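Local coordinates for protein nicotinate phosphoribosyltransferase (Saccharomyces cerevisiae, PDB 1VLP) that catalyses the ATP-dependent transfer of the phosphoribosyl group of phosphoribosyl diphosphate to nicotinate, giving nicotinate ribonucleotide in the first step of NAD synthesis from nicotinic acid, at residues R193-A199 / T367-F373. Residues are numbered along the deposited sequence; the frame is centred on the assembly and turned at random.
Sequences RRRSLKA and TNFTNDF. With PO4 (phosphate ion), chain E.
R195 holds one oxygen, OD1 of N371, with two nitrogens at once while lying flat on the ring of F373. NE and NH2 of R195 each stand 2.9 Å from N371 OD1, a side-on grip in which the oxygen sits close to the guanidinium plane. The amide of N371 is turned 82° to that plane, and of the two donors NH2 is the one in the carbonyl plane. The bend at chi3 of R195 (-63°) swings the guanidinium round so that it overlaps the CB side of F373, its plane only 12° from the ring's. CD of R195 sits 3.5 Å over the centre of the F373 ring, a CH-pi contact almost along the normal, and A199 CB meets the rim of the same ring at CZ. NH1 of R195 is hydrogen-bonded to S383 OG, and the S383 backbone pairs with F373.

The other end of the N371 amide reaches R193: ND2 donates to R193 O at 2.9 Å, close to the amide plane, so N371 bridges R193 and R195. Beside these side-chain grips, R195 N donates to T370 O at 3.1 Å. T370 CB packs on R194 CB at 3.8 Å, its hydroxyl bonded to G190 O, while the R194 guanidinium runs off to a salt bridge with D23.

At the far end lies T367, inferred to bind phosphoribosyl diphosphate. Its backbone N-H bonds O1 of a phosphate ion, probably from the crystallisation liquor and also held by S341 N, and a water bonded to T367 OG1 accepts a weak bond from R193 N. With both ends of the buried N371 amide engaged, its flip is fixed, and the bonds tie the loop leading into helix 197-213 to the short helix 367-370 that carries this phosphate-binding amide.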
loop_
_atom_site.group_PDB
_atom_site.type_symbol
_atom_site.label_atom_id
_atom_site.label_comp_id
_atom_site.label_asym_id
_atom_site.label_seq_id
_atom_site.Cartn_x
_atom_site.Cartn_y
_atom_site.Cartn_z
ATOM N N ARG A 193 1.468 -2.230 -8.060
ATOM C CA ARG A 193 1.791 -3.258 -9.039
ATOM C C ARG A 193 1.090 -3.125 -10.374
ATOM O O ARG A 193 0.930 -4.105 -11.094
ATOM C CB ARG A 193 1.664 -4.636 -8.454
ATOM C CG ARG A 193 2.965 -5.065 -7.771
ATOM C CD ARG A 193 2.868 -6.501 -7.293
ATOM N NE ARG A 193 3.735 -6.726 -6.153
ATOM C CZ ARG A 193 3.789 -7.863 -5.474
ATOM N NH1 ARG A 193 3.011 -8.883 -5.816
ATOM N NH2 ARG A 193 4.619 -7.969 -4.448
ATOM N N ARG A 194 0.682 -1.902 -10.722
ATOM C CA ARG A 194 0.073 -1.691 -11.986
ATOM C C ARG A 194 1.050 -2.061 -13.121
ATOM O O ARG A 194 2.282 -1.834 -13.035
ATOM C CB ARG A 194 -0.388 -0.249 -12.147
ATOM C CG ARG A 194 0.720 0.740 -12.230
ATOM C CD ARG A 194 0.166 2.161 -11.947
ATOM N NE ARG A 194 1.165 3.182 -12.186
ATOM C CZ ARG A 194 1.065 4.451 -11.786
ATOM N NH1 ARG A 194 0.011 4.872 -11.077
ATOM N NH2 ARG A 194 2.067 5.293 -12.045
ATOM N N ARG A 195 0.479 -2.581 -14.194
ATOM C CA ARG A 195 1.275 -2.892 -15.380
ATOM C C ARG A 195 1.833 -1.612 -16.037
ATOM O O ARG A 195 2.988 -1.589 -16.577
ATOM C CB ARG A 195 0.469 -3.727 -16.360
ATOM C CG ARG A 195 1.330 -4.082 -17.551
ATOM C CD ARG A 195 0.837 -5.341 -18.258
ATOM N NE ARG A 195 0.932 -6.487 -17.371
ATOM C CZ ARG A 195 1.081 -7.751 -17.749
ATOM N NH1 ARG A 195 1.274 -8.080 -19.006
ATOM N NH2 ARG A 195 1.090 -8.701 -16.833
ATOM N N SER A 196 1.044 -0.532 -15.903
ATOM C CA SER A 196 1.406 0.780 -16.375
ATOM C C SER A 196 0.400 1.794 -15.799
ATOM O O SER A 196 -0.675 1.421 -15.321
ATOM C CB SER A 196 1.362 0.853 -17.894
ATOM O OG SER A 196 0.028 0.719 -18.374
ATOM N N LEU A 197 0.774 3.059 -15.853
ATOM C CA LEU A 197 -0.163 4.167 -15.508
ATOM C C LEU A 197 -1.422 4.084 -16.365
ATOM O O LEU A 197 -2.521 4.133 -15.846
ATOM C CB LEU A 197 0.548 5.488 -15.688
ATOM C CG LEU A 197 -0.285 6.744 -15.396
ATOM C CD1 LEU A 197 -0.744 6.806 -13.992
ATOM C CD2 LEU A 197 0.607 7.935 -15.720
ATOM N N LYS A 198 -1.238 3.809 -17.658
ATOM C CA LYS A 198 -2.348 3.694 -18.577
ATOM C C LYS A 198 -3.263 2.550 -18.164
ATOM O O LYS A 198 -4.476 2.693 -18.288
ATOM C CB LYS A 198 -1.843 3.499 -19.989
ATOM C CG LYS A 198 -2.900 3.231 -20.984
ATOM C CD LYS A 198 -2.351 3.161 -22.385
ATOM C CE LYS A 198 -3.368 2.588 -23.344
ATOM N NZ LYS A 198 -3.021 2.847 -24.794
ATOM N N ALA A 199 -2.700 1.425 -17.705
ATOM C CA ALA A 199 -3.503 0.244 -17.288
ATOM C C ALA A 199 -4.413 0.640 -16.150
ATOM O O ALA A 199 -5.596 0.317 -16.124
ATOM C CB ALA A 199 -2.607 -0.954 -16.856
ATOM N N THR A 367 -3.692 -5.617 -7.078
ATOM C CA THR A 367 -3.105 -6.217 -8.302
ATOM C C THR A 367 -4.098 -6.884 -9.233
ATOM O O THR A 367 -3.946 -6.807 -10.441
ATOM C CB THR A 367 -1.973 -7.191 -7.934
ATOM O OG1 THR A 367 -1.073 -6.485 -7.066
ATOM C CG2 THR A 367 -1.219 -7.639 -9.161
ATOM N N ASN A 368 -5.156 -7.491 -8.700
ATOM C CA ASN A 368 -6.139 -8.075 -9.574
ATOM C C ASN A 368 -6.795 -7.049 -10.489
ATOM O O ASN A 368 -7.222 -7.399 -11.579
ATOM C CB ASN A 368 -7.185 -8.823 -8.764
ATOM C CG ASN A 368 -8.161 -9.535 -9.639
ATOM O OD1 ASN A 368 -9.236 -9.036 -9.914
ATOM N ND2 ASN A 368 -7.792 -10.716 -10.082
ATOM N N PHE A 369 -6.914 -5.791 -10.033
ATOM C CA PHE A 369 -7.467 -4.752 -10.881
ATOM C C PHE A 369 -6.461 -4.279 -11.958
ATOM O O PHE A 369 -6.785 -4.197 -13.129
ATOM C CB PHE A 369 -7.980 -3.546 -10.077
ATOM C CG PHE A 369 -9.475 -3.562 -9.818
ATOM C CD1 PHE A 369 -10.392 -3.764 -10.870
ATOM C CD2 PHE A 369 -9.969 -3.384 -8.537
ATOM C CE1 PHE A 369 -11.793 -3.769 -10.627
ATOM C CE2 PHE A 369 -11.367 -3.408 -8.280
ATOM C CZ PHE A 369 -12.268 -3.627 -9.339
ATOM N N THR A 370 -5.255 -3.925 -11.532
ATOM C CA THR A 370 -4.312 -3.165 -12.373
ATOM C C THR A 370 -3.245 -4.023 -13.076
ATOM O O THR A 370 -2.426 -3.480 -13.834
ATOM C CB THR A 370 -3.585 -2.116 -11.497
ATOM O OG1 THR A 370 -2.885 -2.813 -10.449
ATOM C CG2 THR A 370 -4.634 -1.141 -10.945
ATOM N N ASN A 371 -3.204 -5.327 -12.787
ATOM C CA ASN A 371 -2.257 -6.224 -13.428
ATOM C C ASN A 371 -2.821 -7.627 -13.666
ATOM O O ASN A 371 -2.240 -8.629 -13.261
ATOM C CB ASN A 371 -0.879 -6.209 -12.692
ATOM C CG ASN A 371 0.284 -6.447 -13.625
ATOM O OD1 ASN A 371 0.120 -7.085 -14.650
ATOM N ND2 ASN A 371 1.474 -6.019 -13.227
ATOM N N ASP A 372 -3.949 -7.656 -14.395
ATOM C CA ASP A 372 -4.651 -8.856 -14.797
ATOM C C ASP A 372 -4.683 -8.909 -16.334
ATOM O O ASP A 372 -5.604 -8.376 -16.950
ATOM C CB ASP A 372 -6.081 -8.872 -14.196
ATOM C CG ASP A 372 -6.836 -10.167 -14.525
ATOM O OD1 ASP A 372 -6.198 -11.105 -15.046
ATOM O OD2 ASP A 372 -8.058 -10.269 -14.280
ATOM N N PHE A 373 -3.640 -9.513 -16.911
ATOM C CA PHE A 373 -3.389 -9.562 -18.363
ATOM C C PHE A 373 -3.163 -10.996 -18.799
ATOM O O PHE A 373 -2.628 -11.837 -18.026
ATOM C CB PHE A 373 -2.170 -8.723 -18.717
ATOM C CG PHE A 373 -2.404 -7.257 -18.638
ATOM C CD1 PHE A 373 -2.423 -6.606 -17.419
ATOM C CD2 PHE A 373 -2.626 -6.514 -19.787
ATOM C CE1 PHE A 373 -2.637 -5.249 -17.358
ATOM C CE2 PHE A 373 -2.848 -5.156 -19.732
ATOM C CZ PHE A 373 -2.866 -4.519 -18.536
HETATM P P PO4 E . -2.628 -6.972 -3.647
HETATM O O1 PO4 E . -2.779 -5.565 -4.161
HETATM O O2 PO4 E . -3.150 -8.026 -4.581
HETATM O O3 PO4 E . -1.145 -7.320 -3.459
HETATM O O4 PO4 E . -3.245 -7.145 -2.274
HETATM O O HOH W 1 -0.576 -3.650 -6.429
#